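Local coordinates for CurJ (Moorea producens 3L, PDB 5TZ6), which probably catalyses dehydration, including vinylogous dehydration, of polyketide intermediates as a dehydratase domain in curacin biosynthesis, at residues Pro85-Thr97 against Ser102-Leu114. The protein carries 1 engineered substitution. Sequence-based numbering, arbitrary orientation.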
ATOM      1  N   PRO A  85       2.186 -14.077  18.301  1.00 82.21           N
ATOM      2  CA  PRO A  85       1.737 -14.143  19.696  1.00 84.30           C
ATOM      3  C   PRO A  85       0.231 -14.334  19.784  1.00 85.30           C
ATOM      4  O   PRO A  85      -0.517 -14.059  18.841  1.00 75.63           O
ATOM      5  CB  PRO A  85       2.168 -12.790  20.279  1.00 80.62           C
ATOM      6  CG  PRO A  85       2.419 -11.911  19.093  1.00 82.36           C
ATOM      7  CD  PRO A  85       2.887 -12.819  18.000  1.00 79.77           C
ATOM      8  N   GLU A  86      -0.207 -14.814  20.947  1.00 89.27           N
ATOM      9  CA  GLU A  86      -1.615 -15.127  21.141  1.00 91.15           C
ATOM     10  C   GLU A  86      -2.470 -13.899  20.872  1.00 86.66           C
ATOM     11  O   GLU A  86      -2.229 -12.825  21.427  1.00 86.14           O
ATOM     12  CB  GLU A  86      -1.863 -15.616  22.567  1.00105.15           C
ATOM     13  CG  GLU A  86      -1.198 -16.924  22.931  1.00119.01           C
ATOM     14  CD  GLU A  86      -1.536 -17.350  24.347  1.00137.70           C
ATOM     15  OE1 GLU A  86      -2.712 -17.204  24.745  1.00141.05           O
ATOM     16  OE2 GLU A  86      -0.626 -17.816  25.065  1.00142.35           O
ATOM     17  N   GLN A  87      -3.474 -14.062  20.015  1.00 82.70           N
ATOM     18  CA  GLN A  87      -4.357 -12.972  19.625  1.00 92.79           C
ATOM     19  C   GLN A  87      -3.593 -11.794  19.026  1.00 91.67           C
ATOM     20  O   GLN A  87      -4.117 -10.679  18.971  1.00 94.67           O
ATOM     21  CB  GLN A  87      -5.201 -12.513  20.820  1.00103.08           C
ATOM     22  CG  GLN A  87      -6.401 -13.406  21.089  1.00110.95           C
ATOM     23  CD  GLN A  87      -7.294 -12.874  22.190  1.00124.08           C
ATOM     24  OE1 GLN A  87      -8.196 -12.073  21.945  1.00127.29           O
ATOM     25  NE2 GLN A  87      -7.051 -13.326  23.417  1.00131.10           N
ATOM     26  N   GLY A  88      -2.351 -12.022  18.582  1.00 91.96           N
ATOM     27  CA  GLY A  88      -1.563 -10.977  17.965  1.00 91.02           C
ATOM     28  C   GLY A  88      -1.673 -10.983  16.450  1.00 90.00           C
ATOM     29  O   GLY A  88      -2.104 -11.956  15.837  1.00 94.60           O
ATOM     30  N   VAL A  89      -1.275  -9.870  15.839  1.00 82.72           N
ATOM     31  CA  VAL A  89      -1.326  -9.726  14.388  1.00 76.75           C
ATOM     32  C   VAL A  89      -0.010  -9.115  13.922  1.00 75.84           C
ATOM     33  O   VAL A  89       0.391  -8.051  14.405  1.00 82.22           O
ATOM     34  CB  VAL A  89      -2.519  -8.871  13.924  1.00 73.37           C
ATOM     35  CG1 VAL A  89      -2.470  -7.493  14.555  1.00 69.83           C
ATOM     36  CG2 VAL A  89      -2.537  -8.771  12.410  1.00 73.89           C
ATOM     37  N   ARG A  90       0.663  -9.791  12.997  1.00 70.23           N
ATOM     38  CA  ARG A  90       1.915  -9.321  12.417  1.00 67.63           C
ATOM     39  C   ARG A  90       1.670  -8.836  10.995  1.00 67.39           C
ATOM     40  O   ARG A  90       1.022  -9.532  10.206  1.00 62.61           O
ATOM     41  CB  ARG A  90       2.965 -10.433  12.413  1.00 67.18           C
ATOM     42  CG  ARG A  90       3.397 -10.895  13.787  1.00 73.89           C
ATOM     43  CD  ARG A  90       4.496 -10.019  14.352  1.00 75.68           C
ATOM     44  NE  ARG A  90       5.688 -10.043  13.511  1.00 74.78           N
ATOM     45  CZ  ARG A  90       6.912  -9.756  13.943  1.00 79.61           C
ATOM     46  NH1 ARG A  90       7.105  -9.434  15.216  1.00 79.74           N
ATOM     47  NH2 ARG A  90       7.945  -9.800  13.111  1.00 79.85           N
ATOM     48  N   THR A  91       2.167  -7.639  10.679  1.00 60.50           N
ATOM     49  CA  THR A  91       2.161  -7.179   9.295  1.00 55.47           C
ATOM     50  C   THR A  91       3.243  -7.900   8.501  1.00 58.41           C
ATOM     51  O   THR A  91       4.414  -7.920   8.895  1.00 58.31           O
ATOM     52  CB  THR A  91       2.374  -5.667   9.214  1.00 62.98           C
ATOM     53  OG1 THR A  91       1.308  -4.992   9.892  1.00 68.25           O
ATOM     54  CG2 THR A  91       2.393  -5.214   7.758  1.00 62.11           C
ATOM     55  N   VAL A  92       2.850  -8.475   7.368  1.00 54.44           N
ATOM     56  CA  VAL A  92       3.743  -9.219   6.491  1.00 51.45           C
ATOM     57  C   VAL A  92       3.754  -8.550   5.129  1.00 54.07           C
ATOM     58  O   VAL A  92       2.691  -8.255   4.566  1.00 62.99           O
ATOM     59  CB  VAL A  92       3.315 -10.690   6.365  1.00 55.79           C
ATOM     60  CG1 VAL A  92       4.203 -11.410   5.368  1.00 46.30           C
ATOM     61  CG2 VAL A  92       3.375 -11.360   7.721  1.00 52.84           C
ATOM     62  N   GLN A  93       4.950  -8.316   4.600  1.00 52.52           N
ATOM     63  CA  GLN A  93       5.122  -7.699   3.296  1.00 50.54           C
ATOM     64  C   GLN A  93       5.976  -8.594   2.413  1.00 56.02           C
ATOM     65  O   GLN A  93       6.922  -9.239   2.887  1.00 47.78           O
ATOM     66  CB  GLN A  93       5.772  -6.325   3.397  1.00 45.12           C
ATOM     67  CG  GLN A  93       4.949  -5.275   4.104  1.00 46.08           C
ATOM     68  CD  GLN A  93       5.702  -3.966   4.215  1.00 56.54           C
ATOM     69  OE1 GLN A  93       6.934  -3.948   4.190  1.00 60.60           O
ATOM     70  NE2 GLN A  93       4.970  -2.861   4.311  1.00 60.02           N
ATOM     71  N   VAL A  94       5.593  -8.659   1.140  1.00 54.06           N
ATOM     72  CA  VAL A  94       6.415  -9.211   0.073  1.00 48.56           C
ATOM     73  C   VAL A  94       7.028  -8.047  -0.686  1.00 59.70           C
ATOM     74  O   VAL A  94       6.309  -7.157  -1.162  1.00 67.39           O
ATOM     75  CB  VAL A  94       5.588 -10.101  -0.867  1.00 51.39           C
ATOM     76  CG1 VAL A  94       6.462 -10.623  -2.000  1.00 48.72           C
ATOM     77  CG2 VAL A  94       4.968 -11.251  -0.090  1.00 52.28           C
ATOM     78  N   VAL A  95       8.348  -8.059  -0.818  1.00 59.45           N
ATOM     79  CA  VAL A  95       9.088  -6.993  -1.478  1.00 58.39           C
ATOM     80  C   VAL A  95       9.759  -7.595  -2.701  1.00 61.23           C
ATOM     81  O   VAL A  95      10.562  -8.532  -2.579  1.00 62.53           O
ATOM     82  CB  VAL A  95      10.118  -6.342  -0.544  1.00 51.18           C
ATOM     83  CG1 VAL A  95      10.733  -5.120  -1.202  1.00 51.60           C
ATOM     84  CG2 VAL A  95       9.463  -5.971   0.783  1.00 44.61           C
ATOM     85  N   LEU A  96       9.403  -7.080  -3.873  1.00 52.07           N
ATOM     86  CA  LEU A  96       9.894  -7.568  -5.154  1.00 53.76           C
ATOM     87  C   LEU A  96      10.796  -6.507  -5.778  1.00 61.09           C
ATOM     88  O   LEU A  96      10.351  -5.389  -6.058  1.00 65.28           O
ATOM     89  CB  LEU A  96       8.730  -7.907  -6.089  1.00 53.09           C
ATOM     90  CG  LEU A  96       7.683  -8.932  -5.653  1.00 55.50           C
ATOM     91  CD1 LEU A  96       6.715  -9.196  -6.792  1.00 54.12           C
ATOM     92  CD2 LEU A  96       8.340 -10.232  -5.201  1.00 52.97           C
ATOM     93  N   THR A  97      12.053  -6.872  -6.009  1.00 56.54           N
ATOM     94  CA  THR A  97      13.021  -6.021  -6.668  1.00 60.92           C
ATOM     95  C   THR A  97      13.178  -6.502  -8.099  1.00 56.02           C
ATOM     96  O   THR A  97      13.469  -7.691  -8.310  1.00 55.83           O
ATOM     97  CB  THR A  97      14.365  -6.072  -5.950  1.00 58.45           C
ATOM     98  OG1 THR A  97      14.218  -5.529  -4.636  1.00 61.22           O
ATOM     99  CG2 THR A  97      15.427  -5.250  -6.726  1.00 55.33           C
ATOM    100  N   SER A 102      12.774 -11.231 -14.044  1.00 66.94           N
ATOM    101  CA  SER A 102      12.439 -11.891 -12.787  1.00 57.15           C
ATOM    102  C   SER A 102      12.367 -10.822 -11.703  1.00 57.82           C
ATOM    103  O   SER A 102      12.573  -9.632 -11.963  1.00 65.05           O
ATOM    104  CB  SER A 102      13.457 -12.980 -12.440  1.00 67.49           C
ATOM    105  OG  SER A 102      14.742 -12.430 -12.209  1.00 82.55           O
ATOM    106  N   PHE A 103      12.051 -11.257 -10.486  1.00 54.01           N
ATOM    107  CA  PHE A 103      12.059 -10.417  -9.297  1.00 54.00           C
ATOM    108  C   PHE A 103      12.806 -11.158  -8.201  1.00 55.89           C
ATOM    109  O   PHE A 103      12.512 -12.325  -7.933  1.00 59.04           O
ATOM    110  CB  PHE A 103      10.638 -10.110  -8.801  1.00 53.29           C
ATOM    111  CG  PHE A 103       9.810  -9.297  -9.754  1.00 58.83           C
ATOM    112  CD1 PHE A 103       9.938  -7.921  -9.805  1.00 65.79           C
ATOM    113  CD2 PHE A 103       8.867  -9.909 -10.562  1.00 58.27           C
ATOM    114  CE1 PHE A 103       9.167  -7.169 -10.676  1.00 66.35           C
ATOM    115  CE2 PHE A 103       8.090  -9.166 -11.427  1.00 70.86           C
ATOM    116  CZ  PHE A 103       8.240  -7.792 -11.486  1.00 69.79           C
ATOM    117  N   SER A 104      13.753 -10.494  -7.558  1.00 54.89           N
ATOM    118  CA  SER A 104      14.233 -10.986  -6.278  1.00 52.53           C
ATOM    119  C   SER A 104      13.208 -10.607  -5.220  1.00 53.61           C
ATOM    120  O   SER A 104      12.640  -9.515  -5.254  1.00 52.80           O
ATOM    121  CB  SER A 104      15.605 -10.403  -5.943  1.00 52.38           C
ATOM    122  OG  SER A 104      15.629  -9.008  -6.210  1.00 65.78           O
ATOM    123  N   PHE A 105      12.925 -11.519  -4.306  1.00 47.21           N
ATOM    124  CA  PHE A 105      11.892 -11.254  -3.326  1.00 49.51           C
ATOM    125  C   PHE A 105      12.429 -11.458  -1.921  1.00 50.31           C
ATOM    126  O   PHE A 105      13.269 -12.336  -1.671  1.00 55.72           O
ATOM    127  CB  PHE A 105      10.644 -12.150  -3.547  1.00 38.43           C
ATOM    128  CG  PHE A 105      10.877 -13.596  -3.230  1.00 38.25           C
ATOM    129  CD1 PHE A 105      10.822 -14.048  -1.912  1.00 41.53           C
ATOM    130  CD2 PHE A 105      11.150 -14.507  -4.237  1.00 38.28           C
ATOM    131  CE1 PHE A 105      11.049 -15.389  -1.604  1.00 38.81           C
ATOM    132  CE2 PHE A 105      11.371 -15.854  -3.938  1.00 46.35           C
ATOM    133  CZ  PHE A 105      11.323 -16.292  -2.619  1.00 39.03           C
ATOM    134  N   GLN A 106      11.909 -10.633  -1.012  1.00 51.56           N
ATOM    135  CA  GLN A 106      12.024 -10.832   0.425  1.00 55.80           C
ATOM    136  C   GLN A 106      10.631 -10.785   1.038  1.00 52.27           C
ATOM    137  O   GLN A 106       9.894  -9.816   0.833  1.00 61.46           O
ATOM    138  CB  GLN A 106      12.911  -9.760   1.067  1.00 58.72           C
ATOM    139  CG  GLN A 106      14.377  -9.872   0.715  1.00 68.98           C
ATOM    140  CD  GLN A 106      15.210  -8.787   1.364  1.00 79.34           C
ATOM    141  OE1 GLN A 106      15.104  -7.612   1.009  1.00 80.19           O
ATOM    142  NE2 GLN A 106      16.047  -9.177   2.327  1.00 81.84           N
ATOM    143  N   VAL A 107      10.272 -11.825   1.781  1.00 44.78           N
ATOM    144  CA  VAL A 107       9.082 -11.834   2.622  1.00 44.54           C
ATOM    145  C   VAL A 107       9.516 -11.526   4.048  1.00 49.29           C
ATOM    146  O   VAL A 107      10.260 -12.313   4.661  1.00 43.41           O
ATOM    147  CB  VAL A 107       8.349 -13.184   2.561  1.00 46.60           C
ATOM    148  CG1 VAL A 107       7.157 -13.163   3.503  1.00 41.72           C
ATOM    149  CG2 VAL A 107       7.902 -13.503   1.142  1.00 44.37           C
ATOM    150  N   ILE A 108       9.023 -10.393   4.569  1.00 48.25           N
ATOM    151  CA  ILE A 108       9.388  -9.853   5.876  1.00 53.29           C
ATOM    152  C   ILE A 108       8.114  -9.598   6.677  1.00 51.39           C
ATOM    153  O   ILE A 108       7.005  -9.616   6.144  1.00 52.82           O
ATOM    154  CB  ILE A 108      10.202  -8.545   5.772  1.00 50.92           C
ATOM    155  CG1 ILE A 108       9.302  -7.392   5.327  1.00 45.75           C
ATOM    156  CG2 ILE A 108      11.369  -8.705   4.810  1.00 48.73           C
ATOM    157  CD1 ILE A 108      10.004  -6.055   5.347  1.00 49.03           C
ATOM    158  N   SER A 109       8.287  -9.347   7.975  1.00 51.95           N
ATOM    159  CA  SER A 109       7.171  -8.976   8.839  1.00 55.61           C
ATOM    160  C   SER A 109       7.656  -8.082   9.972  1.00 60.85           C
ATOM    161  O   SER A 109       8.855  -7.985  10.254  1.00 62.72           O
ATOM    162  CB  SER A 109       6.473 -10.207   9.415  1.00 60.31           C
ATOM    163  OG  SER A 109       7.250 -10.750  10.461  1.00 61.26           O
ATOM    164  N   PHE A 110       6.694  -7.436  10.630  1.00 57.35           N
ATOM    165  CA  PHE A 110       6.952  -6.510  11.727  1.00 59.31           C
ATOM    166  C   PHE A 110       5.641  -6.243  12.454  1.00 57.79           C
ATOM    167  O   PHE A 110       4.555  -6.513  11.930  1.00 68.43           O
ATOM    168  CB  PHE A 110       7.577  -5.195  11.232  1.00 67.30           C
ATOM    169  CG  PHE A 110       6.802  -4.516  10.127  1.00 70.09           C
ATOM    170  CD1 PHE A 110       7.100  -4.769   8.796  1.00 71.29           C
ATOM    171  CD2 PHE A 110       5.785  -3.619  10.419  1.00 73.04           C
ATOM    172  CE1 PHE A 110       6.395  -4.144   7.774  1.00 65.56           C
ATOM    173  CE2 PHE A 110       5.079  -2.990   9.404  1.00 71.64           C
ATOM    174  CZ  PHE A 110       5.385  -3.253   8.081  1.00 68.15           C
ATOM    175  N   ASP A 111       5.753  -5.720  13.673  1.00 87.03           N
ATOM    176  CA  ASP A 111       4.592  -5.461  14.517  1.00102.75           C
ATOM    177  C   ASP A 111       4.110  -4.043  14.230  1.00116.93           C
ATOM    178  O   ASP A 111       4.822  -3.071  14.503  1.00114.59           O
ATOM    179  CB  ASP A 111       4.952  -5.636  15.989  1.00112.25           C
ATOM    180  CG  ASP A 111       3.738  -5.882  16.867  1.00130.20           C
ATOM    181  OD1 ASP A 111       2.666  -5.305  16.588  1.00136.52           O
ATOM    182  OD2 ASP A 111       3.862  -6.647  17.848  1.00137.58           O
ATOM    183  N   ASP A 112       2.896  -3.925  13.682  1.00136.12           N
ATOM    184  CA  ASP A 112       2.410  -2.621  13.241  1.00145.24           C
ATOM    185  C   ASP A 112       2.048  -1.733  14.425  1.00147.45           C
ATOM    186  O   ASP A 112       2.300  -0.522  14.402  1.00147.21           O
ATOM    187  CB  ASP A 112       1.215  -2.795  12.303  1.00154.48           C
ATOM    188  CG  ASP A 112       1.185  -1.753  11.197  1.00158.40           C
ATOM    189  OD1 ASP A 112       1.672  -0.626  11.423  1.00161.93           O
ATOM    190  OD2 ASP A 112       0.688  -2.067  10.095  1.00158.38           O
ATOM    191  N   SER A 113       1.455  -2.312  15.467  1.00149.10           N
ATOM    192  CA  SER A 113       1.073  -1.559  16.658  1.00156.43           C
ATOM    193  C   SER A 113       2.330  -1.264  17.468  1.00160.73           C
ATOM    194  O   SER A 113       2.921  -2.171  18.062  1.00161.52           O
ATOM    195  CB  SER A 113       0.051  -2.338  17.480  1.00157.00           C
ATOM    196  OG  SER A 113      -0.629  -1.482  18.383  1.00162.82           O
ATOM    197  N   LEU A 114       2.739   0.001  17.495  1.00167.47           N
ATOM    198  CA  LEU A 114       3.955   0.397  18.194  1.00171.52           C
ATOM    199  C   LEU A 114       3.633   1.103  19.505  1.00180.28           C
ATOM    200  O   LEU A 114       3.422   2.315  19.532  1.00186.07           O
ATOM    201  CB  LEU A 114       4.804   1.310  17.305  1.00169.49           C
ATOM    202  CG  LEU A 114       6.157   1.755  17.859  1.00169.35           C
ATOM    203  CD1 LEU A 114       7.019   0.547  18.193  1.00164.24           C
ATOM    204  CD2 LEU A 114       6.864   2.674  16.875  1.00167.49           C
TER
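Paired backbone bonds at Thr91-Phe110, Gln93-Ile108, Val95-Gln106 and Thr97-Ser104 define a hairpin whose short strand segments run at 148° between their N-to-C directions, near antiparallel. The Thr97 N to Ser104 O bond, 2.8 Å long, is close to straight at 172°.

Among polar side chains, Arg90 bends back at chi2 and chi3 to bring NH2 within 2.9 Å of Ser109 OG. The hydroxyl lies in the guanidinium plane, while Phe110 CA and Asp111 N sit over one face. Ser109 OG is also bonded to His134 on strand 132-141. Replacing the arginine with an alanine would probably leave Ser109 OG with His134 but without the guanidinium N-H, and uncover the backbone at Phe110 and Asp111. Thr91 OG1 donates to OD2 of the poorly ordered Asp112 on its anti side, tilted out of the carboxylate plane.

The Phe110 ring lies on the same face as Thr91 and Gln93. Thr91 CB stands 4.1 Å from its centroid, a CH-pi contact over the face, and Gln93 brings its amide to the ring edge with the planes 87° apart. The amide itself is gripped by Glu27 and by Ser18 and Gln17 of the second subunit.

Apolar packing dominates the other face: Val107 CG1 meets Val92 CG1 at 3.9 Å, and Leu96 CD2 presses on Phe105 CB at 3.4 Å. Val94 and Phe105 continue onto helix 51-65, in the N-terminal hotdog of this double-hotdog dehydratase. The hairpin is thus largely apolar toward that helix, Ser109 excepted, and chemically mixed toward the second subunit.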